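Local structure of alpha-L-rhamnosidase (Aspergillus terreus, 6GSZ) at residues I117-P122 / G287-H292; F134-S139 / D248-S253; N436-K441 / Q730-G735. The protein probably hydrolyses terminal non-reducing alpha-L-rhamnose residues in alpha-L-rhamnosides. One frame throughout, in Å; residues are numbered along the deposited sequence.

How the interactions relate
Interactions 1 and 2 belong together: their centres lie about 10 Å apart, and they touch where Ser-119 OG meets Ser-253 OG at 2.7 Å and where Thr-291 OG1 meets Trp-251 O. Interaction 3 is on the opposite side of the chain's centre, about 54 Å from either, centre to centre. All three are partly buried. Interaction 1 joins the two-stranded pair 116-119 and 291-294; interaction 2 sets 252-254 on the outer flank of strand 132-140. Both combine backbone ladder bonds with polar side-chain links, a His-carboxylate bond in one and a lysine-serine bond in the other. Interaction 3, between helical segments, is made by aliphatic contacts beside an N-linked sugar.

Interaction 1 of 3, residues I117-P122 / G287-H292; sequences IASDRP and GWLGTH
His-292 reaches Asp-120 through its ring: ND1 donates to OD1 over 2.9 Å, nearly straight at an N-H...O angle of 170°. The oxygen lies in the imidazole plane, and the carboxylate is turned only 19° from the ring, so the two flat groups are almost coplanar. Such a partner probably keeps the proton on ND1 and would favour a positive charge on the ring. CG of His-292 stands between its own backbone N and carbonyl carbon (chi1 60°). Ala-118 O lies above one ring face, offset toward the rim, while Ser-119 O makes an oblique 2.9 Å approach to His-292 CE1. The other carboxylate oxygen of Asp-120, OD2, accepts from two waters: one also accepts from Gly-290 N, the other has a weak bond to Thr-291 O.

The backbones form a two-stranded antiparallel sheet, strand 116-119 with strand 291-294. Residues 287-292 fall in the alpha-L-rhamnosidase N-terminal domain, and side chains of the pair pack on strands 132-140 and 252-254 (Ile-117 on Phe-134, Thr-291 on Ser-253). Ala-118 and His-292 form the hydrogen-bonded pair: Ala-118 N to His-292 O and His-292 N to Ala-118 O are both 2.9 Å. Ser-119 and Thr-291 form the non-hydrogen-bonded pair, their CA atoms 4.5 Å apart. Just past it Asp-120 N donates to Gly-290 O at 3.0 Å, the donor lying well above the carbonyl plane, a further backbone bond that continues the pairing into Asp-120.

Leu-289 CD1 packs 3.7 Å from Arg-121 CB. An ST turn shapes the backbone here: Ser-119 OG accepts from Arg-121 N at 2.9 Å, and also bonds to Ser-253 OG. Farther out, Thr-291 OG1 is held by Trp-251 O, and the guanidinium of Arg-121 leads away to a salt bridge with Glu-124.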
loop_
_atom_site.group_PDB
_atom_site.type_symbol
_atom_site.label_atom_id
_atom_site.label_comp_id
_atom_site.label_asym_id
_atom_site.label_seq_id
_atom_site.Cartn_x
_atom_site.Cartn_y
_atom_site.Cartn_z
ATOM N N ILE A 117 7.493 -20.689 -20.686
ATOM C CA ILE A 117 6.760 -21.655 -21.467
ATOM C C ILE A 117 5.274 -21.328 -21.460
ATOM O O ILE A 117 4.735 -20.721 -20.547
ATOM C CB ILE A 117 7.018 -23.076 -20.983
ATOM C CG1 ILE A 117 6.548 -23.283 -19.545
ATOM C CG2 ILE A 117 8.478 -23.434 -21.209
ATOM C CD1 ILE A 117 6.643 -24.721 -19.083
ATOM N N ALA A 118 4.622 -21.853 -22.508
ATOM C CA ALA A 118 3.228 -21.768 -22.723
ATOM C C ALA A 118 2.707 -23.123 -23.192
ATOM O O ALA A 118 3.443 -23.931 -23.751
ATOM C CB ALA A 118 2.910 -20.704 -23.749
ATOM N N SER A 119 1.390 -23.305 -23.026
ATOM C CA SER A 119 0.726 -24.514 -23.537
ATOM C C SER A 119 0.668 -24.567 -25.066
ATOM O O SER A 119 0.502 -23.561 -25.741
ATOM C CB SER A 119 -0.685 -24.587 -22.973
ATOM O OG SER A 119 -1.347 -25.750 -23.393
ATOM N N ASP A 120 0.705 -25.805 -25.575
ATOM C CA ASP A 120 0.357 -26.046 -26.957
ATOM C C ASP A 120 -1.132 -25.821 -27.224
ATOM O O ASP A 120 -1.535 -25.779 -28.390
ATOM C CB ASP A 120 0.787 -27.447 -27.365
ATOM C CG ASP A 120 2.242 -27.569 -27.821
ATOM O OD1 ASP A 120 2.954 -26.530 -27.931
ATOM O OD2 ASP A 120 2.658 -28.699 -28.133
ATOM N N ARG A 121 -1.956 -25.706 -26.187
ATOM C CA ARG A 121 -3.355 -25.295 -26.409
ATOM C C ARG A 121 -3.368 -23.885 -26.971
ATOM O O ARG A 121 -2.709 -23.021 -26.431
ATOM C CB ARG A 121 -4.123 -25.331 -25.105
ATOM C CG ARG A 121 -5.599 -25.015 -25.193
ATOM C CD ARG A 121 -6.200 -25.036 -23.802
ATOM N NE ARG A 121 -7.633 -24.807 -23.725
ATOM C CZ ARG A 121 -8.216 -23.652 -23.467
ATOM N NH1 ARG A 121 -7.503 -22.536 -23.362
ATOM N NH2 ARG A 121 -9.539 -23.627 -23.338
ATOM N N PRO A 122 -4.125 -23.571 -28.030
ATOM C CA PRO A 122 -4.130 -22.211 -28.549
ATOM C C PRO A 122 -4.712 -21.224 -27.535
ATOM O O PRO A 122 -5.658 -21.537 -26.835
ATOM C CB PRO A 122 -5.005 -22.252 -29.815
ATOM C CG PRO A 122 -5.614 -23.585 -29.836
ATOM C CD PRO A 122 -4.952 -24.481 -28.831
ATOM N N GLY A 287 -3.614 -37.337 -22.409
ATOM C CA GLY A 287 -4.465 -36.252 -22.785
ATOM C C GLY A 287 -3.862 -34.895 -22.499
ATOM O O GLY A 287 -4.404 -33.920 -23.005
ATOM N N TRP A 288 -2.766 -34.825 -21.729
ATOM C CA TRP A 288 -2.073 -33.563 -21.556
ATOM C C TRP A 288 -1.338 -33.216 -22.848
ATOM O O TRP A 288 -0.919 -34.092 -23.631
ATOM C CB TRP A 288 -1.153 -33.563 -20.326
ATOM C CG TRP A 288 -1.879 -33.484 -19.023
ATOM C CD1 TRP A 288 -2.965 -34.193 -18.627
ATOM C CD2 TRP A 288 -1.618 -32.563 -17.939
ATOM N NE1 TRP A 288 -3.403 -33.816 -17.392
ATOM C CE2 TRP A 288 -2.600 -32.806 -16.947
ATOM C CE3 TRP A 288 -0.692 -31.535 -17.698
ATOM C CZ2 TRP A 288 -2.654 -32.077 -15.752
ATOM C CZ3 TRP A 288 -0.762 -30.807 -16.534
ATOM C CH2 TRP A 288 -1.728 -31.080 -15.570
ATOM N N LEU A 289 -1.213 -31.927 -23.074
ATOM C CA LEU A 289 -0.576 -31.372 -24.246
ATOM C C LEU A 289 0.883 -31.059 -23.957
ATOM O O LEU A 289 1.292 -30.970 -22.789
ATOM C CB LEU A 289 -1.325 -30.102 -24.649
ATOM C CG LEU A 289 -2.809 -30.271 -24.914
ATOM C CD1 LEU A 289 -3.435 -28.951 -25.304
ATOM C CD2 LEU A 289 -3.062 -31.318 -25.980
ATOM N N GLY A 290 1.613 -30.732 -25.028
ATOM C CA GLY A 290 2.946 -30.215 -24.867
ATOM C C GLY A 290 2.974 -28.751 -24.452
ATOM O O GLY A 290 1.931 -28.115 -24.181
ATOM N N THR A 291 4.210 -28.256 -24.451
ATOM C CA THR A 291 4.530 -26.870 -24.121
ATOM C C THR A 291 5.589 -26.375 -25.109
ATOM O O THR A 291 6.254 -27.181 -25.779
ATOM C CB THR A 291 5.010 -26.693 -22.664
ATOM O OG1 THR A 291 6.184 -27.490 -22.445
ATOM C CG2 THR A 291 3.952 -27.030 -21.635
ATOM N N HIS A 292 5.725 -25.046 -25.192
ATOM C CA HIS A 292 6.702 -24.399 -26.093
ATOM C C HIS A 292 7.237 -23.136 -25.421
ATOM O O HIS A 292 6.605 -22.674 -24.475
ATOM C CB HIS A 292 6.068 -24.146 -27.475
ATOM C CG HIS A 292 4.877 -23.261 -27.441
ATOM N ND1 HIS A 292 3.591 -23.752 -27.473
ATOM C CD2 HIS A 292 4.766 -21.910 -27.412
ATOM C CE1 HIS A 292 2.739 -22.747 -27.435
ATOM N NE2 HIS A 292 3.433 -21.606 -27.401
HETATM O O HOH W 1 0.924 -30.841 -27.790
HETATM O O HOH W 2 5.238 -29.215 -28.234
#

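Interaction 2 of 3, residues F134-S139 / D248-S253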
loop_
_atom_site.group_PDB
_atom_site.type_symbol
_atom_site.label_atom_id
_atom_site.label_comp_id
_atom_site.label_asym_id
_atom_site.label_seq_id
_atom_site.Cartn_x
_atom_site.Cartn_y
_atom_site.Cartn_z
ATOM N N PHE A 134 0.563 -26.519 -15.661
ATOM C CA PHE A 134 1.834 -26.928 -16.195
ATOM C C PHE A 134 2.449 -27.924 -15.226
ATOM O O PHE A 134 2.381 -27.722 -14.023
ATOM C CB PHE A 134 2.790 -25.743 -16.279
ATOM C CG PHE A 134 2.405 -24.671 -17.267
ATOM C CD1 PHE A 134 2.858 -24.712 -18.573
ATOM C CD2 PHE A 134 1.635 -23.580 -16.887
ATOM C CE1 PHE A 134 2.502 -23.738 -19.498
ATOM C CE2 PHE A 134 1.275 -22.595 -17.806
ATOM C CZ PHE A 134 1.734 -22.657 -19.107
ATOM N N ARG A 135 3.036 -29.016 -15.747
ATOM C CA ARG A 135 3.623 -29.966 -14.842
ATOM C C ARG A 135 4.929 -30.554 -15.399
ATOM O O ARG A 135 5.157 -30.634 -16.599
ATOM C CB ARG A 135 2.660 -31.105 -14.488
ATOM C CG ARG A 135 2.486 -32.174 -15.553
ATOM C CD ARG A 135 1.424 -33.207 -15.175
ATOM N NE ARG A 135 1.650 -33.860 -13.905
ATOM C CZ ARG A 135 2.465 -34.875 -13.663
ATOM N NH1 ARG A 135 3.092 -35.489 -14.671
ATOM N NH2 ARG A 135 2.593 -35.302 -12.404
ATOM N N LYS A 136 5.753 -30.998 -14.454
ATOM C CA LYS A 136 7.059 -31.611 -14.708
ATOM C C LYS A 136 7.364 -32.599 -13.577
ATOM O O LYS A 136 7.140 -32.306 -12.401
ATOM C CB LYS A 136 8.108 -30.491 -14.771
ATOM C CG LYS A 136 9.566 -30.927 -14.840
ATOM C CD LYS A 136 9.990 -31.530 -16.123
ATOM C CE LYS A 136 11.498 -31.547 -16.276
ATOM N NZ LYS A 136 11.924 -32.229 -17.513
ATOM N N GLU A 137 7.875 -33.767 -13.933
ATOM C CA GLU A 137 8.430 -34.714 -12.964
ATOM C C GLU A 137 9.949 -34.753 -13.131
ATOM O O GLU A 137 10.489 -34.504 -14.240
ATOM C CB GLU A 137 7.833 -36.114 -13.119
ATOM C CG GLU A 137 6.321 -36.128 -12.929
ATOM C CD GLU A 137 5.674 -37.508 -12.927
ATOM O OE1 GLU A 137 6.423 -38.500 -12.779
ATOM O OE2 GLU A 137 4.419 -37.587 -13.026
ATOM N N PHE A 138 10.635 -34.997 -12.002
ATOM C CA PHE A 138 12.111 -34.970 -11.970
ATOM C C PHE A 138 12.559 -35.873 -10.832
ATOM O O PHE A 138 11.754 -36.290 -10.019
ATOM C CB PHE A 138 12.638 -33.537 -11.798
ATOM C CG PHE A 138 12.175 -32.827 -10.548
ATOM C CD1 PHE A 138 10.945 -32.201 -10.520
ATOM C CD2 PHE A 138 12.986 -32.751 -9.417
ATOM C CE1 PHE A 138 10.525 -31.521 -9.401
ATOM C CE2 PHE A 138 12.555 -32.066 -8.286
ATOM C CZ PHE A 138 11.329 -31.451 -8.288
ATOM N N SER A 139 13.864 -36.087 -10.777
ATOM C CA SER A 139 14.480 -36.970 -9.827
ATOM C C SER A 139 15.511 -36.217 -9.009
ATOM O O SER A 139 16.303 -35.460 -9.576
ATOM C CB SER A 139 15.193 -38.064 -10.557
ATOM O OG SER A 139 14.263 -38.863 -11.207
ATOM N N ASP A 248 10.807 -25.549 -19.405
ATOM C CA ASP A 248 11.224 -25.710 -20.815
ATOM C C ASP A 248 10.166 -26.577 -21.503
ATOM O O ASP A 248 9.158 -26.929 -20.877
ATOM C CB ASP A 248 12.637 -26.277 -20.929
ATOM C CG ASP A 248 12.801 -27.697 -20.433
ATOM O OD1 ASP A 248 11.770 -28.395 -20.258
ATOM O OD2 ASP A 248 13.981 -28.117 -20.197
ATOM N N SER A 249 10.422 -26.915 -22.775
ATOM C CA SER A 249 9.463 -27.587 -23.658
ATOM C C SER A 249 9.273 -29.057 -23.285
ATOM O O SER A 249 8.539 -29.799 -23.975
ATOM C CB SER A 249 9.935 -27.511 -25.082
ATOM O OG SER A 249 10.931 -28.500 -25.314
ATOM N N SER A 250 9.963 -29.552 -22.240
ATOM C CA SER A 250 9.731 -30.899 -21.683
ATOM C C SER A 250 8.501 -30.993 -20.759
ATOM O O SER A 250 8.105 -32.102 -20.382
ATOM C CB SER A 250 10.942 -31.492 -20.996
ATOM O OG SER A 250 11.194 -30.815 -19.764
ATOM N N TRP A 251 7.941 -29.847 -20.348
ATOM C CA TRP A 251 6.778 -29.854 -19.493
ATOM C C TRP A 251 5.535 -30.214 -20.307
ATOM O O TRP A 251 5.528 -30.086 -21.524
ATOM C CB TRP A 251 6.671 -28.480 -18.814
ATOM C CG TRP A 251 7.706 -28.125 -17.797
ATOM C CD1 TRP A 251 9.068 -28.236 -17.895
ATOM C CD2 TRP A 251 7.418 -27.570 -16.518
ATOM N NE1 TRP A 251 9.661 -27.746 -16.766
ATOM C CE2 TRP A 251 8.669 -27.360 -15.904
ATOM C CE3 TRP A 251 6.244 -27.272 -15.806
ATOM C CZ2 TRP A 251 8.768 -26.790 -14.636
ATOM C CZ3 TRP A 251 6.360 -26.695 -14.555
ATOM C CH2 TRP A 251 7.610 -26.514 -13.968
ATOM N N LYS A 252 4.504 -30.593 -19.580
ATOM C CA LYS A 252 3.183 -30.834 -20.163
ATOM C C LYS A 252 2.168 -29.875 -19.568
ATOM O O LYS A 252 2.408 -29.261 -18.516
ATOM C CB LYS A 252 2.718 -32.264 -19.932
ATOM C CG LYS A 252 3.604 -33.321 -20.598
ATOM C CD LYS A 252 2.913 -34.676 -20.634
ATOM C CE LYS A 252 3.789 -35.817 -21.047
ATOM N NZ LYS A 252 2.921 -37.004 -21.177
ATOM N N SER A 253 1.052 -29.686 -20.251
ATOM C CA SER A 253 0.054 -28.692 -19.871
ATOM C C SER A 253 -1.366 -29.203 -20.110
ATOM O O SER A 253 -1.632 -30.110 -20.927
ATOM C CB SER A 253 0.263 -27.392 -20.644
ATOM O OG SER A 253 0.106 -27.610 -22.037
HETATM O O HOH W 3 9.725 -33.789 -19.044
#
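Ser-250 OG is gripped on two sides: it accepts from Lys-136 NZ at 2.8 Å and donates to Asp-248 OD1 at 2.5 Å, using that oxygen's syn lone pair. Asp-248 OD1 also takes the backbone N of Ser-250, from above the carboxylate plane, which closes an Asx turn within the type I turn from Asp-248 to Trp-251. A water adds a second link, accepting from Lys-136 NZ and donating to Ser-250 O.

Lys-136 reaches this turn across the indole of Trp-251. Its CB lies over the ring face, 3.5 Å from the centroid of the five-membered ring and 17° off the normal, a CH-pi contact. CG is anti to the backbone N (chi1 172°), and the bend at chi2 (71°) brings CD to 3.9 Å from NE1 of Trp-251. The indole N-H is taken by Pro-246 O. Toward the six-membered ring, Phe-134 CB comes 3.8 Å from CE3 of Trp-251.

The backbone evidence is an antiparallel pairing of strands 132-140 and 252-254. Arg-135 and Lys-252 form the hydrogen-bonded pair, Arg-135 N to Lys-252 O being 2.8 Å; Phe-134 and Ser-253 form the non-hydrogen-bonded one. Strand 252-254, one of the two outermost in this five-stranded sheet, falls in the alpha-L-rhamnosidase N-terminal domain, and Leu-229 of a neighbouring sheet packs on Phe-134 and Trp-251. Arg-135 sends NH1 and NH2 end-on to the single atom OE2 of Glu-137, while its NE donates to Trp-278 O.

Lys-136 NZ and Asp-248 OD1 are 4.7 Å apart, not in contact, and the hydroxyl bonded to both would probably be polarised by these opposite charges.

Interaction 3 of 3, residues N436-K441 / Q730-G735; sequences NPLISK and QVVMNG. With NAG (2-acetamido-2-deoxy-beta-D-glucopyranose), chain H.
Leu-438 and Lys-441, one turn apart on helix 437-453, close on Val-731 and Val-732 at the end of helix 727-732. The first segment opens with Asn-436 at the N-cap: its OD1 accepts from Ile-439 N at 3.2 Å, with the donor well above the carbonyl plane, and weakly from Leu-438 N. Leu-438 turns CD1 to Val-732 CG1 (3.9 Å), while its CD2 lies nearest Val-731 CG1 (4.0 Å). A 2-(2-methoxyethoxy)ethanol molecule, probably from the crystallisation liquor, lies beside this leucine. Lys-441 contributes aliphatic chain, its CG 3.8 Å from the same Val-731 methyl, CG1, which thus touches both residues of the facing helix.

Gly-735 completes a Schellman motif, its N bonding to Gln-730 O and Asn-734 N to Val-731 O; its own O accepts from Asn-445 ND2. Asn-734, the C-prime residue with positive phi, carries the sugar through a 1.4 Å bond from ND2 to C1 of NAG, and Met-733 CE touches its C8. The start of one helix thus packs on the glycosylated end of another, in the six-hairpin glycosidase domain to which both segments belong, an (alpha/alpha)6 barrel in this family.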
loop_
_atom_site.group_PDB
_atom_site.type_symbol
_atom_site.label_atom_id
_atom_site.label_comp_id
_atom_site.label_asym_id
_atom_site.label_seq_id
_atom_site.Cartn_x
_atom_site.Cartn_y
_atom_site.Cartn_z
ATOM N N ASN A 436 -13.882 9.299 22.012
ATOM C CA ASN A 436 -15.027 9.463 21.142
ATOM C C ASN A 436 -15.137 8.225 20.262
ATOM O O ASN A 436 -14.298 7.989 19.384
ATOM C CB ASN A 436 -14.893 10.717 20.285
ATOM C CG ASN A 436 -16.113 11.019 19.451
ATOM O OD1 ASN A 436 -16.626 10.134 18.758
ATOM N ND2 ASN A 436 -16.506 12.281 19.421
ATOM N N PRO A 437 -16.166 7.389 20.473
ATOM C CA PRO A 437 -16.270 6.132 19.740
ATOM C C PRO A 437 -16.439 6.304 18.229
ATOM O O PRO A 437 -16.022 5.416 17.480
ATOM C CB PRO A 437 -17.452 5.376 20.355
ATOM C CG PRO A 437 -18.090 6.309 21.348
ATOM C CD PRO A 437 -17.278 7.572 21.430
ATOM N N LEU A 438 -17.058 7.406 17.792
ATOM C CA LEU A 438 -17.192 7.641 16.351
ATOM C C LEU A 438 -15.817 7.945 15.736
ATOM O O LEU A 438 -15.554 7.531 14.617
ATOM C CB LEU A 438 -18.192 8.756 16.061
ATOM C CG LEU A 438 -19.609 8.524 16.585
ATOM C CD1 LEU A 438 -20.491 9.701 16.233
ATOM C CD2 LEU A 438 -20.197 7.240 16.061
ATOM N N ILE A 439 -14.989 8.767 16.393
ATOM C CA ILE A 439 -13.663 9.115 15.849
ATOM C C ILE A 439 -12.767 7.869 15.924
ATOM O O ILE A 439 -11.969 7.596 14.998
ATOM C CB ILE A 439 -13.076 10.331 16.588
ATOM C CG1 ILE A 439 -13.934 11.563 16.336
ATOM C CG2 ILE A 439 -11.635 10.599 16.184
ATOM C CD1 ILE A 439 -13.501 12.764 17.130
ATOM N N SER A 440 -12.896 7.074 16.991
ATOM C CA SER A 440 -12.150 5.795 17.024
ATOM C C SER A 440 -12.566 4.895 15.843
ATOM O O SER A 440 -11.696 4.275 15.209
ATOM C CB SER A 440 -12.327 5.035 18.318
ATOM O OG SER A 440 -11.844 5.792 19.407
ATOM N N LYS A 441 -13.874 4.834 15.551
ATOM C CA LYS A 441 -14.328 4.026 14.428
ATOM C C LYS A 441 -13.827 4.605 13.101
ATOM O O LYS A 441 -13.490 3.840 12.184
ATOM C CB LYS A 441 -15.854 3.927 14.421
ATOM C CG LYS A 441 -16.437 3.097 13.275
ATOM C CD LYS A 441 -15.976 1.655 13.272
ATOM C CE LYS A 441 -16.865 0.735 12.465
ATOM N NZ LYS A 441 -16.368 -0.669 12.504
ATOM N N GLN A 730 -20.178 9.325 7.329
ATOM C CA GLN A 730 -19.985 8.001 6.725
ATOM C C GLN A 730 -20.007 6.919 7.818
ATOM O O GLN A 730 -20.559 5.846 7.607
ATOM C CB GLN A 730 -18.687 7.958 5.898
ATOM C CG GLN A 730 -18.581 9.090 4.899
ATOM C CD GLN A 730 -17.432 8.995 3.925
ATOM O OE1 GLN A 730 -16.437 8.316 4.187
ATOM N NE2 GLN A 730 -17.549 9.689 2.791
ATOM N N VAL A 731 -19.533 7.253 9.027
ATOM C CA VAL A 731 -19.507 6.335 10.162
ATOM C C VAL A 731 -20.948 6.053 10.665
ATOM O O VAL A 731 -21.350 4.895 10.913
ATOM C CB VAL A 731 -18.612 6.899 11.292
ATOM C CG1 VAL A 731 -18.707 6.032 12.529
ATOM C CG2 VAL A 731 -17.147 6.967 10.827
ATOM N N VAL A 732 -21.740 7.103 10.841
ATOM C CA VAL A 732 -23.078 6.939 11.402
ATOM C C VAL A 732 -24.008 6.310 10.358
ATOM O O VAL A 732 -25.047 5.808 10.759
ATOM C CB VAL A 732 -23.635 8.232 12.030
ATOM C CG1 VAL A 732 -22.720 8.769 13.123
ATOM C CG2 VAL A 732 -23.976 9.299 11.004
ATOM N N MET A 733 -23.622 6.295 9.070
ATOM C CA MET A 733 -24.371 5.579 8.019
ATOM C C MET A 733 -23.907 4.116 7.910
ATOM O O MET A 733 -24.256 3.419 6.963
ATOM C CB MET A 733 -24.187 6.288 6.683
ATOM C CG MET A 733 -24.868 7.636 6.619
ATOM S SD MET A 733 -26.666 7.517 6.680
ATOM C CE MET A 733 -27.004 6.748 5.104
ATOM N N ASN A 734 -23.177 3.642 8.914
ATOM C CA ASN A 734 -22.696 2.250 9.065
ATOM C C ASN A 734 -21.567 1.974 8.089
ATOM O O ASN A 734 -21.292 0.821 7.769
ATOM C CB ASN A 734 -23.779 1.185 8.881
ATOM C CG ASN A 734 -24.857 1.329 9.905
ATOM O OD1 ASN A 734 -24.549 1.727 11.028
ATOM N ND2 ASN A 734 -26.080 1.024 9.492
ATOM N N GLY A 735 -20.905 3.015 7.617
ATOM C CA GLY A 735 -19.661 2.832 6.900
ATOM C C GLY A 735 -18.595 2.168 7.750
ATOM O O GLY A 735 -18.487 2.471 8.949
HETATM C C1 NAG H . -27.291 1.106 10.261
HETATM C C2 NAG H . -28.450 1.296 9.260
HETATM C C3 NAG H . -29.760 1.406 10.012
HETATM C C4 NAG H . -29.903 0.221 10.957
HETATM C C5 NAG H . -28.657 0.048 11.836
HETATM C C6 NAG H . -28.757 -1.212 12.674
HETATM C C7 NAG H . -27.977 2.362 7.060
HETATM C C8 NAG H . -27.742 3.669 6.352
HETATM N N2 NAG H . -28.256 2.446 8.377
HETATM O O3 NAG H . -30.841 1.409 9.076
HETATM O O4 NAG H . -31.042 0.450 11.763
HETATM O O5 NAG H . -27.476 -0.060 11.033
HETATM O O6 NAG H . -27.548 -1.348 13.418
HETATM O O7 NAG H . -27.878 1.316 6.408
#